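Local coordinates for hemolysin-related protein (Vibrio cholerae serotype O1, PDB 5V6F) that binds mannose-containing glycans through its second beta-prism lectin domain, the part described, and probably helps the biofilm attach to host glycans, at residues 10-15 with 130-135; 29-34 with 100-105; 60-65 with 117-122; 70-75 with 80-85. All blocks are in the same frame, centred on the assembly; numbering follows the deposited sequence.

Interaction 1 (10-15 with 130-135); sequences SNTQQS and LVEGFQ
Thr12 gives its hydroxyl to the carboxylate of Glu132, with OG1 2.7 Å from OE1, and this is the one hydrogen bond joining 10-15 to 130-135. The hydroxyl arrives at the lone pair of OE1 that points away from OE2, the anti one, and the two side chains meet at about a right angle. Thr12 CG2 lies against the same oxygen at 3.5 Å. With OG1 placed between the backbone N and the carbonyl carbon (chi1 52°), the hydroxyl faces the acid. The glutamate chain is bent at chi2 (75°), which folds the carboxylate back beside its own strand. Asn11 adds a looser touch, its OD1 4.2 Å from Glu132 CG.

One shell out, OE2 takes a hydrogen bond from His81 ND1, and OE1 a weak one from the backbone N of Gly127. Glu132 also sits in a classic beta bulge, sharing Trp125 as its facing residue with Gly133.

A buried carboxylate is thus gripped at both oxygens, by a hydroxyl on one and an imidazole on the other. Such a setting would favour a charged acid and may help keep His81 protonated, coupling the loop that leads into strand 13-18 to the sheet that carries the histidine.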
# COMPACT_ATOMS: atom_id res chain seq x y z
N SER A 10 6.20 2.43 -10.71
CA SER A 10 6.74 3.71 -10.26
C SER A 10 6.81 4.73 -11.39
O SER A 10 7.67 5.61 -11.38
CB SER A 10 8.12 3.51 -9.65
OG SER A 10 9.02 2.96 -10.59
N ASN A 11 5.91 4.63 -12.37
CA ASN A 11 5.92 5.58 -13.48
C ASN A 11 5.29 6.92 -13.09
O ASN A 11 5.66 7.95 -13.66
CB ASN A 11 5.19 4.99 -14.68
CG ASN A 11 3.71 4.78 -14.42
OD1 ASN A 11 3.32 4.14 -13.43
ND2 ASN A 11 2.87 5.31 -15.30
N THR A 12 4.35 6.92 -12.15
CA THR A 12 3.63 8.12 -11.77
C THR A 12 4.39 8.87 -10.68
O THR A 12 5.56 8.59 -10.42
CB THR A 12 2.21 7.76 -11.35
OG1 THR A 12 2.26 6.72 -10.36
CG2 THR A 12 1.41 7.29 -12.56
N GLN A 13 3.74 9.83 -10.04
CA GLN A 13 4.44 10.79 -9.18
C GLN A 13 4.75 10.21 -7.81
O GLN A 13 3.90 9.57 -7.18
CB GLN A 13 3.60 12.06 -9.02
CG GLN A 13 3.46 12.86 -10.31
CD GLN A 13 2.25 12.44 -11.12
OE1 GLN A 13 1.16 12.28 -10.58
NE2 GLN A 13 2.45 12.26 -12.42
N GLN A 14 5.96 10.48 -7.33
CA GLN A 14 6.43 9.93 -6.06
C GLN A 14 6.17 10.90 -4.91
O GLN A 14 6.58 12.07 -4.96
CB GLN A 14 7.92 9.61 -6.14
CG GLN A 14 8.45 8.95 -4.87
CD GLN A 14 9.94 8.68 -4.92
OE1 GLN A 14 10.57 8.72 -5.98
NE2 GLN A 14 10.51 8.38 -3.76
N SER A 15 5.52 10.40 -3.87
CA SER A 15 5.40 11.11 -2.60
C SER A 15 6.12 10.31 -1.52
O SER A 15 6.34 9.10 -1.65
CB SER A 15 3.93 11.32 -2.21
OG SER A 15 3.27 12.19 -3.11
N LEU A 130 -5.31 6.01 -8.16
CA LEU A 130 -5.01 4.87 -7.31
C LEU A 130 -3.52 4.89 -6.97
O LEU A 130 -2.77 5.75 -7.43
CB LEU A 130 -5.40 3.56 -8.00
CG LEU A 130 -6.87 3.45 -8.41
CD1 LEU A 130 -7.08 2.28 -9.33
CD2 LEU A 130 -7.75 3.33 -7.18
N VAL A 131 -3.11 3.93 -6.16
CA VAL A 131 -1.70 3.75 -5.82
C VAL A 131 -1.08 2.83 -6.86
O VAL A 131 -1.50 1.68 -7.01
CB VAL A 131 -1.54 3.19 -4.41
CG1 VAL A 131 -0.08 2.83 -4.13
CG2 VAL A 131 -2.04 4.20 -3.38
N GLU A 132 -0.08 3.33 -7.57
CA GLU A 132 0.66 2.48 -8.50
C GLU A 132 1.77 1.70 -7.82
O GLU A 132 2.07 0.58 -8.24
CB GLU A 132 1.24 3.32 -9.63
CG GLU A 132 0.21 3.69 -10.69
CD GLU A 132 -0.74 4.78 -10.24
OE1 GLU A 132 -0.25 5.87 -9.87
OE2 GLU A 132 -1.97 4.56 -10.26
N GLY A 133 2.39 2.25 -6.77
CA GLY A 133 3.47 1.54 -6.10
C GLY A 133 3.73 2.10 -4.72
O GLY A 133 3.27 3.19 -4.37
N PHE A 134 4.48 1.33 -3.93
CA PHE A 134 4.97 1.82 -2.65
C PHE A 134 6.23 1.06 -2.27
O PHE A 134 6.55 0.00 -2.82
CB PHE A 134 3.91 1.73 -1.54
CG PHE A 134 3.72 0.35 -0.96
CD1 PHE A 134 2.84 -0.55 -1.54
CD2 PHE A 134 4.40 -0.04 0.19
CE1 PHE A 134 2.65 -1.81 -1.00
CE2 PHE A 134 4.21 -1.30 0.73
CZ PHE A 134 3.34 -2.19 0.14
N GLN A 135 6.96 1.64 -1.32
CA GLN A 135 8.26 1.12 -0.91
C GLN A 135 8.51 1.49 0.55
O GLN A 135 8.18 2.60 0.98
CB GLN A 135 9.37 1.69 -1.79
CG GLN A 135 10.77 1.34 -1.36
CD GLN A 135 11.82 2.04 -2.20
OE1 GLN A 135 11.71 3.24 -2.46
NE2 GLN A 135 12.82 1.29 -2.63

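Interaction 2 (29-34 with 100-105); sequences SGFAID and THYASN. With MAN (alpha-D-mannopyranose), chain B; BMA (beta-D-mannopyranose), chain C; SO4 (sulfate ion), chain D.
Phe31 holds CG anti to its carbonyl carbon (chi1 -68°) and Tyr102 does likewise, and from their separate loops this swings the two rings into an offset stack. The planes are only 13° from parallel and the centroids 3.8 Å apart. Phe31 CD2 lies over the middle of the tyrosine ring, and Tyr102 CE1 over the middle of the phenylalanine; the shortest approach is Phe31 CE2 to Tyr102 CZ, 3.3 Å. At the edge of the tyrosine ring, in its plane, a water joins the backbones, donating to Phe31 O and accepting from Tyr102 N.

The opposite face of Phe31 is turned to the glycan, with C1 of the alpha-mannose above it toward the rim and C6 of the beta-mannose coming in obliquely. The alpha-mannose is held mostly by backbone: Phe31 N gives a nearly straight bond to its O5 (2.9 Å, 167°), and Ala32 N one to its O6 (2.9 Å). Asp34 then spans two hydroxyls, OD1 accepting from O6 (2.7 Å) and OD2 from O4 (2.5 Å). Gly53 N, Gly54 N and Thr51 O also hydrogen-bond this sugar.

An aspartate bridging O4 and O6 while backbone amides reach O5 and O6 is the hallmark of the mannose site in beta-prism lectins, and here the stacked Tyr102 backs the aromatic wall of that site.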
# COMPACT_ATOMS: atom_id res chain seq x y z
N SER A 29 -9.06 1.75 0.59
CA SER A 29 -9.10 0.67 -0.37
C SER A 29 -10.54 0.30 -0.69
O SER A 29 -11.46 0.55 0.10
CB SER A 29 -8.34 -0.57 0.14
OG SER A 29 -8.98 -1.15 1.27
N GLY A 30 -10.71 -0.29 -1.87
CA GLY A 30 -11.97 -0.88 -2.31
C GLY A 30 -11.67 -2.14 -3.10
O GLY A 30 -11.18 -3.12 -2.52
N PHE A 31 -11.94 -2.13 -4.40
CA PHE A 31 -11.47 -3.18 -5.30
C PHE A 31 -9.98 -3.05 -5.61
O PHE A 31 -9.41 -3.95 -6.22
CB PHE A 31 -12.24 -3.18 -6.62
CG PHE A 31 -13.70 -3.58 -6.49
CD1 PHE A 31 -14.27 -3.85 -5.26
CD2 PHE A 31 -14.49 -3.68 -7.63
CE1 PHE A 31 -15.60 -4.21 -5.16
CE2 PHE A 31 -15.82 -4.05 -7.54
CZ PHE A 31 -16.38 -4.31 -6.30
N ALA A 32 -9.36 -1.94 -5.22
CA ALA A 32 -7.94 -1.70 -5.41
C ALA A 32 -7.43 -0.92 -4.21
O ALA A 32 -8.16 -0.73 -3.23
CB ALA A 32 -7.68 -0.97 -6.73
N ILE A 33 -6.18 -0.48 -4.27
CA ILE A 33 -5.60 0.37 -3.24
C ILE A 33 -5.71 1.81 -3.71
O ILE A 33 -5.07 2.21 -4.70
CB ILE A 33 -4.14 -0.03 -2.93
CG1 ILE A 33 -4.06 -1.48 -2.44
CG2 ILE A 33 -3.54 0.94 -1.91
CD1 ILE A 33 -4.92 -1.81 -1.21
N ASP A 34 -6.52 2.61 -3.01
CA ASP A 34 -6.79 3.98 -3.42
C ASP A 34 -5.76 4.98 -2.90
O ASP A 34 -5.40 5.92 -3.62
CB ASP A 34 -8.18 4.41 -2.93
CG ASP A 34 -9.30 3.61 -3.57
OD1 ASP A 34 -9.60 2.50 -3.08
OD2 ASP A 34 -9.88 4.09 -4.57
N THR A 100 -8.03 -9.08 -5.41
CA THR A 100 -7.31 -9.66 -6.54
C THR A 100 -8.21 -9.97 -7.73
O THR A 100 -7.72 -10.50 -8.73
CB THR A 100 -6.58 -10.94 -6.10
OG1 THR A 100 -7.54 -11.94 -5.72
CG2 THR A 100 -5.64 -10.67 -4.94
N HIS A 101 -9.49 -9.64 -7.66
CA HIS A 101 -10.47 -10.17 -8.60
C HIS A 101 -10.86 -9.19 -9.71
O HIS A 101 -11.62 -9.58 -10.61
CB HIS A 101 -11.73 -10.61 -7.85
CG HIS A 101 -11.49 -11.74 -6.91
ND1 HIS A 101 -11.61 -13.06 -7.29
CD2 HIS A 101 -11.13 -11.76 -5.60
CE1 HIS A 101 -11.34 -13.84 -6.26
NE2 HIS A 101 -11.05 -13.08 -5.22
N TYR A 102 -10.35 -7.96 -9.69
CA TYR A 102 -10.74 -6.96 -10.68
C TYR A 102 -9.55 -6.46 -11.47
O TYR A 102 -9.48 -5.29 -11.86
CB TYR A 102 -11.48 -5.81 -10.00
CG TYR A 102 -12.73 -6.29 -9.30
CD1 TYR A 102 -12.68 -6.73 -7.99
CD2 TYR A 102 -13.95 -6.34 -9.97
CE1 TYR A 102 -13.82 -7.18 -7.35
CE2 TYR A 102 -15.09 -6.79 -9.33
CZ TYR A 102 -15.02 -7.21 -8.02
OH TYR A 102 -16.15 -7.67 -7.39
N ALA A 103 -8.60 -7.35 -11.75
CA ALA A 103 -7.44 -7.01 -12.55
C ALA A 103 -6.96 -8.23 -13.31
O ALA A 103 -7.07 -9.37 -12.83
CB ALA A 103 -6.30 -6.46 -11.69
N SER A 104 -6.43 -7.99 -14.50
CA SER A 104 -5.74 -8.98 -15.30
C SER A 104 -4.24 -8.71 -15.26
O SER A 104 -3.78 -7.75 -14.64
CB SER A 104 -6.27 -8.96 -16.73
OG SER A 104 -5.91 -7.75 -17.38
N ASN A 105 -3.49 -9.57 -15.94
CA ASN A 105 -2.04 -9.41 -16.07
C ASN A 105 -1.40 -9.11 -14.72
O ASN A 105 -0.61 -8.18 -14.56
CB ASN A 105 -1.71 -8.32 -17.08
CG ASN A 105 -2.33 -8.58 -18.44
OD1 ASN A 105 -2.30 -9.71 -18.93
ND2 ASN A 105 -2.92 -7.55 -19.03
C1 MAN B . -14.55 0.40 -5.70
C2 MAN B . -14.99 1.47 -4.72
C3 MAN B . -14.27 2.77 -5.05
C4 MAN B . -12.74 2.56 -5.15
C5 MAN B . -12.41 1.37 -6.11
C6 MAN B . -10.92 0.99 -6.13
O2 MAN B . -14.62 1.14 -3.39
O3 MAN B . -14.57 3.78 -4.09
O4 MAN B . -12.13 3.73 -5.66
O5 MAN B . -13.16 0.22 -5.70
O6 MAN B . -10.51 0.69 -4.80
C1 BMA C . -17.12 0.42 -10.63
C2 BMA C . -16.80 1.85 -11.04
C3 BMA C . -15.27 2.09 -10.91
C4 BMA C . -14.70 1.58 -9.58
C5 BMA C . -15.20 0.16 -9.28
C6 BMA C . -14.83 -0.31 -7.90
O1 BMA C . -18.51 0.26 -10.63
O2 BMA C . -17.46 2.78 -10.19
O3 BMA C . -14.94 3.46 -11.02
O4 BMA C . -13.26 1.61 -9.65
O5 BMA C . -16.64 0.15 -9.35
O6 BMA C . -15.04 0.76 -7.00
S SO4 D . -3.63 -13.04 -15.17
O1 SO4 D . -2.47 -12.88 -16.04
O2 SO4 D . -4.82 -12.55 -15.86
O3 SO4 D . -3.42 -12.27 -13.95
O4 SO4 D . -3.80 -14.45 -14.84
O HOH W 1 -8.79 -6.10 -8.08

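Interaction 3 (60-65 with 117-122); sequences IALDQL and KRIKQI
Leu62 carries the apolar part of this contact by sending its two methyls to different partners. CD2 meets Ile119 CD1 at 4.1 Å, with the two side chains crossing at about a right angle; CD1 meets Ile122 CD1, also at 4.1 Å. The leucine fork thus splits its methyls between two isoleucines three positions apart. Leu65 comes in beside it, its CD2 4.2 Å from Ile119 CD1, and that terminal methyl thus touches both leucines. Each isoleucine extends CG1 away from its carbonyl carbon and then keeps CD1 outstretched (chi2 165° in Ile119), which is how end methyls, rather than branch methyls, reach across. At these distances the fit is ordinary van der Waals contact between buried side chains.

The polar link is indirect. A water accepts from Ile119 N at 2.9 Å and donates a weak bond to Leu62 O at 3.1 Å, joining the two backbones where their CA atoms come nearest. The turn at 61-65 is braced from within by Gln64 N bonding Ala61 O (2.9 Å) and, weakly, by Leu65 N to Leu62 O.

Around this patch, Leu62 and Ile122 also rest on Met25 of strand 24-29, while Leu65 and Ile119 reach Phe136 of strand 131-137 and Leu65 reaches Phe87 of strand 80-89. Strands from all three sheets of the prism thus meet here, where strand 55-61 turns into 65-75.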
# COMPACT_ATOMS: atom_id res chain seq x y z
N ILE A 60 -2.38 -0.28 9.79
CA ILE A 60 -1.43 -1.36 9.97
C ILE A 60 -0.34 -0.90 10.92
O ILE A 60 0.30 0.14 10.70
CB ILE A 60 -0.83 -1.78 8.61
CG1 ILE A 60 -1.94 -2.16 7.62
CG2 ILE A 60 0.15 -2.92 8.78
CD1 ILE A 60 -2.81 -3.32 8.06
N ALA A 61 -0.12 -1.66 11.99
CA ALA A 61 0.95 -1.36 12.94
C ALA A 61 2.27 -1.83 12.33
O ALA A 61 2.56 -3.02 12.29
CB ALA A 61 0.68 -2.03 14.28
N LEU A 62 3.07 -0.88 11.85
CA LEU A 62 4.28 -1.22 11.13
C LEU A 62 5.33 -1.87 12.02
O LEU A 62 6.16 -2.64 11.53
CB LEU A 62 4.87 0.02 10.47
CG LEU A 62 4.04 0.62 9.33
CD1 LEU A 62 4.68 1.90 8.84
CD2 LEU A 62 3.88 -0.38 8.19
N ASP A 63 5.32 -1.56 13.31
CA ASP A 63 6.23 -2.24 14.23
C ASP A 63 5.81 -3.69 14.45
O ASP A 63 6.61 -4.48 14.95
CB ASP A 63 6.29 -1.51 15.57
CG ASP A 63 4.92 -1.37 16.21
OD1 ASP A 63 3.94 -1.07 15.49
OD2 ASP A 63 4.82 -1.57 17.44
N GLN A 64 4.59 -4.04 14.07
CA GLN A 64 4.07 -5.39 14.20
C GLN A 64 4.06 -6.14 12.87
O GLN A 64 3.68 -7.31 12.83
CB GLN A 64 2.66 -5.33 14.80
CG GLN A 64 2.67 -4.85 16.25
CD GLN A 64 1.37 -4.17 16.67
OE1 GLN A 64 1.39 -3.15 17.36
NE2 GLN A 64 0.25 -4.74 16.27
N LEU A 65 4.52 -5.50 11.79
CA LEU A 65 4.43 -6.09 10.46
C LEU A 65 5.56 -7.09 10.23
O LEU A 65 6.74 -6.79 10.47
CB LEU A 65 4.48 -5.00 9.40
CG LEU A 65 4.35 -5.43 7.94
CD1 LEU A 65 3.01 -6.11 7.68
CD2 LEU A 65 4.54 -4.23 7.02
N LYS A 117 14.67 -4.08 11.79
CA LYS A 117 14.63 -2.94 10.89
C LYS A 117 13.31 -2.20 11.09
O LYS A 117 12.24 -2.77 10.85
CB LYS A 117 14.76 -3.38 9.43
CG LYS A 117 16.11 -3.97 9.08
CD LYS A 117 17.15 -2.88 8.87
CE LYS A 117 18.54 -3.46 8.70
NZ LYS A 117 19.59 -2.40 8.73
N ARG A 118 13.38 -0.95 11.52
CA ARG A 118 12.19 -0.12 11.62
C ARG A 118 11.93 0.58 10.29
O ARG A 118 12.82 1.22 9.73
CB ARG A 118 12.31 0.92 12.74
CG ARG A 118 11.13 1.89 12.74
CD ARG A 118 11.02 2.77 13.98
NE ARG A 118 9.82 3.60 13.91
CZ ARG A 118 9.72 4.75 13.24
NH1 ARG A 118 10.76 5.24 12.57
NH2 ARG A 118 8.57 5.42 13.23
N ILE A 119 10.70 0.47 9.81
CA ILE A 119 10.26 1.21 8.64
C ILE A 119 10.13 2.67 9.04
O ILE A 119 9.28 3.02 9.87
CB ILE A 119 8.93 0.66 8.09
CG1 ILE A 119 9.06 -0.82 7.74
CG2 ILE A 119 8.50 1.46 6.88
CD1 ILE A 119 7.72 -1.52 7.55
N LYS A 120 10.96 3.54 8.46
CA LYS A 120 10.94 4.95 8.83
C LYS A 120 10.17 5.82 7.84
O LYS A 120 9.78 6.93 8.19
CB LYS A 120 12.37 5.49 8.97
CG LYS A 120 13.11 5.73 7.66
CD LYS A 120 14.56 6.10 7.91
CE LYS A 120 15.29 6.49 6.63
NZ LYS A 120 16.76 6.59 6.83
N GLN A 121 9.93 5.32 6.63
CA GLN A 121 9.30 6.11 5.59
C GLN A 121 8.66 5.16 4.59
O GLN A 121 9.16 4.06 4.36
CB GLN A 121 10.33 7.03 4.92
CG GLN A 121 9.81 7.87 3.76
CD GLN A 121 10.86 8.84 3.25
OE1 GLN A 121 11.28 9.75 3.96
NE2 GLN A 121 11.30 8.64 2.01
N ILE A 122 7.54 5.59 4.03
CA ILE A 122 6.88 4.89 2.93
C ILE A 122 6.91 5.83 1.74
O ILE A 122 6.41 6.96 1.81
CB ILE A 122 5.44 4.49 3.27
CG1 ILE A 122 5.38 3.74 4.61
CG2 ILE A 122 4.86 3.63 2.14
CD1 ILE A 122 3.96 3.41 5.07
O HOH W 2 8.65 -0.76 11.47

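Interaction 4 (70-75 with 80-85); sequences VTSGLY and YHIVAI. With BMA (beta-D-mannopyranose), chain C; MAN (alpha-D-mannopyranose), chain B.
Residues 70-75 and 80-85 form an antiparallel beta hairpin in one sheet of the beta-prism, with a classic bulge where Val83 and Ala84 both face Thr71. Its tight part is the bulge: Thr71 O accepts from Val83 N (2.9 Å), in the carbonyl plane, and from Ala84 N (3.1 Å), while Thr71 N returns a bond to Ala84 O. Beyond the bulge, Gly73 and His81 exchange a pair of backbone bonds. On the face bearing Val70, Ser72 and Ile82, Val70 CG1 packs on Ile82 CG2 at 3.8 Å, and Phe134 of strand 131-137 covers Val70, Ile82 and Ile85 from beyond.

Toward the turn that joins the strands the contact comes out to solvent: exposed Tyr80 lays one ring face over the partly exposed Leu74, whose CB stands 4.0 Å from the ring centroid and 22° off its normal, a CH-pi contact displaced toward the rim. On the face of the sheet away from Val70 and Ile82, His81 turns its ring edge to Tyr75, with CD2 3.6 Å from Tyr75 CB; its ND1 is taken by Glu132, and NE2 bonds Gly78 O.

Tyr75 has its CG opposite the backbone N (chi1 -171°), which carries the ring past Val83 CG1 to the glycan. There its OH hydrogen-bonds O4 of the beta-mannose at 2.7 Å, with that oxygen at the ring edge and in plane.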
# COMPACT_ATOMS: atom_id res chain seq x y z
N VAL A 70 1.93 -8.36 -2.14
CA VAL A 70 1.36 -7.25 -2.89
C VAL A 70 0.94 -7.77 -4.26
O VAL A 70 1.77 -8.29 -5.01
CB VAL A 70 2.35 -6.09 -3.03
CG1 VAL A 70 1.71 -4.93 -3.80
CG2 VAL A 70 2.82 -5.63 -1.67
N THR A 71 -0.34 -7.63 -4.58
CA THR A 71 -0.86 -8.00 -5.89
C THR A 71 -1.08 -6.73 -6.71
O THR A 71 -1.79 -5.82 -6.27
CB THR A 71 -2.16 -8.80 -5.76
OG1 THR A 71 -1.93 -9.94 -4.93
CG2 THR A 71 -2.64 -9.27 -7.13
N SER A 72 -0.48 -6.69 -7.89
CA SER A 72 -0.62 -5.57 -8.81
C SER A 72 -1.07 -6.12 -10.16
O SER A 72 -0.88 -7.30 -10.46
CB SER A 72 0.70 -4.80 -8.97
OG SER A 72 1.25 -4.44 -7.72
N GLY A 73 -1.68 -5.26 -10.97
CA GLY A 73 -2.06 -5.70 -12.30
C GLY A 73 -2.80 -4.63 -13.07
O GLY A 73 -2.87 -3.47 -12.66
N LEU A 74 -3.36 -5.07 -14.19
CA LEU A 74 -4.14 -4.21 -15.08
C LEU A 74 -5.57 -4.14 -14.55
O LEU A 74 -6.38 -5.03 -14.80
CB LEU A 74 -4.11 -4.73 -16.51
CG LEU A 74 -4.90 -3.93 -17.54
CD1 LEU A 74 -4.41 -2.49 -17.62
CD2 LEU A 74 -4.79 -4.59 -18.91
N TYR A 75 -5.85 -3.08 -13.80
CA TYR A 75 -7.17 -2.88 -13.20
C TYR A 75 -8.24 -2.80 -14.28
O TYR A 75 -8.04 -2.21 -15.34
CB TYR A 75 -7.13 -1.60 -12.38
CG TYR A 75 -8.34 -1.32 -11.52
CD1 TYR A 75 -8.81 -2.27 -10.61
CD2 TYR A 75 -8.99 -0.10 -11.58
CE1 TYR A 75 -9.91 -2.01 -9.82
CE2 TYR A 75 -10.09 0.17 -10.78
CZ TYR A 75 -10.55 -0.79 -9.90
OH TYR A 75 -11.64 -0.54 -9.10
N TYR A 80 -2.35 0.11 -14.79
CA TYR A 80 -1.62 -0.79 -13.91
C TYR A 80 -1.46 -0.14 -12.54
O TYR A 80 -0.88 0.94 -12.42
CB TYR A 80 -0.25 -1.14 -14.50
CG TYR A 80 -0.32 -2.19 -15.58
CD1 TYR A 80 -0.25 -3.54 -15.27
CD2 TYR A 80 -0.47 -1.83 -16.92
CE1 TYR A 80 -0.32 -4.51 -16.25
CE2 TYR A 80 -0.54 -2.80 -17.91
CZ TYR A 80 -0.46 -4.13 -17.57
OH TYR A 80 -0.53 -5.10 -18.55
N HIS A 81 -1.96 -0.81 -11.50
CA HIS A 81 -1.88 -0.29 -10.14
C HIS A 81 -1.73 -1.46 -9.17
O HIS A 81 -1.82 -2.62 -9.55
CB HIS A 81 -3.13 0.51 -9.75
CG HIS A 81 -3.73 1.31 -10.86
ND1 HIS A 81 -3.39 2.62 -11.10
CD2 HIS A 81 -4.68 0.99 -11.76
CE1 HIS A 81 -4.09 3.07 -12.13
NE2 HIS A 81 -4.89 2.10 -12.54
N ILE A 82 -1.50 -1.11 -7.91
CA ILE A 82 -1.62 -2.08 -6.82
C ILE A 82 -3.10 -2.27 -6.53
O ILE A 82 -3.83 -1.29 -6.30
CB ILE A 82 -0.85 -1.60 -5.58
CG1 ILE A 82 0.65 -1.59 -5.87
CG2 ILE A 82 -1.19 -2.48 -4.36
CD1 ILE A 82 1.53 -1.12 -4.71
N VAL A 83 -3.55 -3.52 -6.55
CA VAL A 83 -4.96 -3.81 -6.31
C VAL A 83 -5.20 -4.49 -4.96
O VAL A 83 -6.31 -4.38 -4.43
CB VAL A 83 -5.56 -4.66 -7.45
CG1 VAL A 83 -5.56 -3.85 -8.75
CG2 VAL A 83 -4.82 -5.98 -7.64
N ALA A 84 -4.20 -5.15 -4.38
CA ALA A 84 -4.39 -5.79 -3.09
C ALA A 84 -3.06 -5.86 -2.35
O ALA A 84 -2.00 -6.02 -2.95
CB ALA A 84 -4.98 -7.19 -3.24
N ILE A 85 -3.14 -5.74 -1.02
CA ILE A 85 -2.00 -5.98 -0.14
C ILE A 85 -2.46 -6.86 1.00
O ILE A 85 -3.42 -6.52 1.71
CB ILE A 85 -1.40 -4.68 0.42
CG1 ILE A 85 -1.08 -3.68 -0.69
CG2 ILE A 85 -0.12 -5.00 1.21
CD1 ILE A 85 -0.83 -2.29 -0.18
C1 BMA C . -17.12 0.42 -10.63
C2 BMA C . -16.80 1.85 -11.04
C3 BMA C . -15.27 2.09 -10.91
C4 BMA C . -14.70 1.58 -9.58
C5 BMA C . -15.20 0.16 -9.28
C6 BMA C . -14.83 -0.31 -7.90
O1 BMA C . -18.51 0.26 -10.63
O2 BMA C . -17.46 2.78 -10.19
O3 BMA C . -14.94 3.46 -11.02
O4 BMA C . -13.26 1.61 -9.65
O5 BMA C . -16.64 0.15 -9.35
O6 BMA C . -15.04 0.76 -7.00
C1 MAN B . -14.55 0.40 -5.70
C2 MAN B . -14.99 1.47 -4.72
C3 MAN B . -14.27 2.77 -5.05
C4 MAN B . -12.74 2.56 -5.15
C5 MAN B . -12.41 1.37 -6.11
C6 MAN B . -10.92 0.99 -6.13
O2 MAN B . -14.62 1.14 -3.39
O3 MAN B . -14.57 3.78 -4.09
O4 MAN B . -12.13 3.73 -5.66
O5 MAN B . -13.16 0.22 -5.70
O6 MAN B . -10.51 0.69 -4.80

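Overall arrangement
From the N terminus, 10-15 opens the widest loop, which interaction 1 closes only near the C terminus at 130-135; the other three contacts fall within it. Next comes 29-34, which waits for 100-105, and then 60-65, which waits for 117-122, so interactions 2 and 3 cross. The local hairpin of interaction 4 lies inside both. Interactions 2 and 4 gather at the glycan end, where Ser104 O meets Leu74 N and Ile33 N meets Ile82 O. Interaction 3 is on the opposite side of the centre. Val131 bonds to both Ile33 and Ile82, so one residue of interaction 1 ties together the three sheets of the prism.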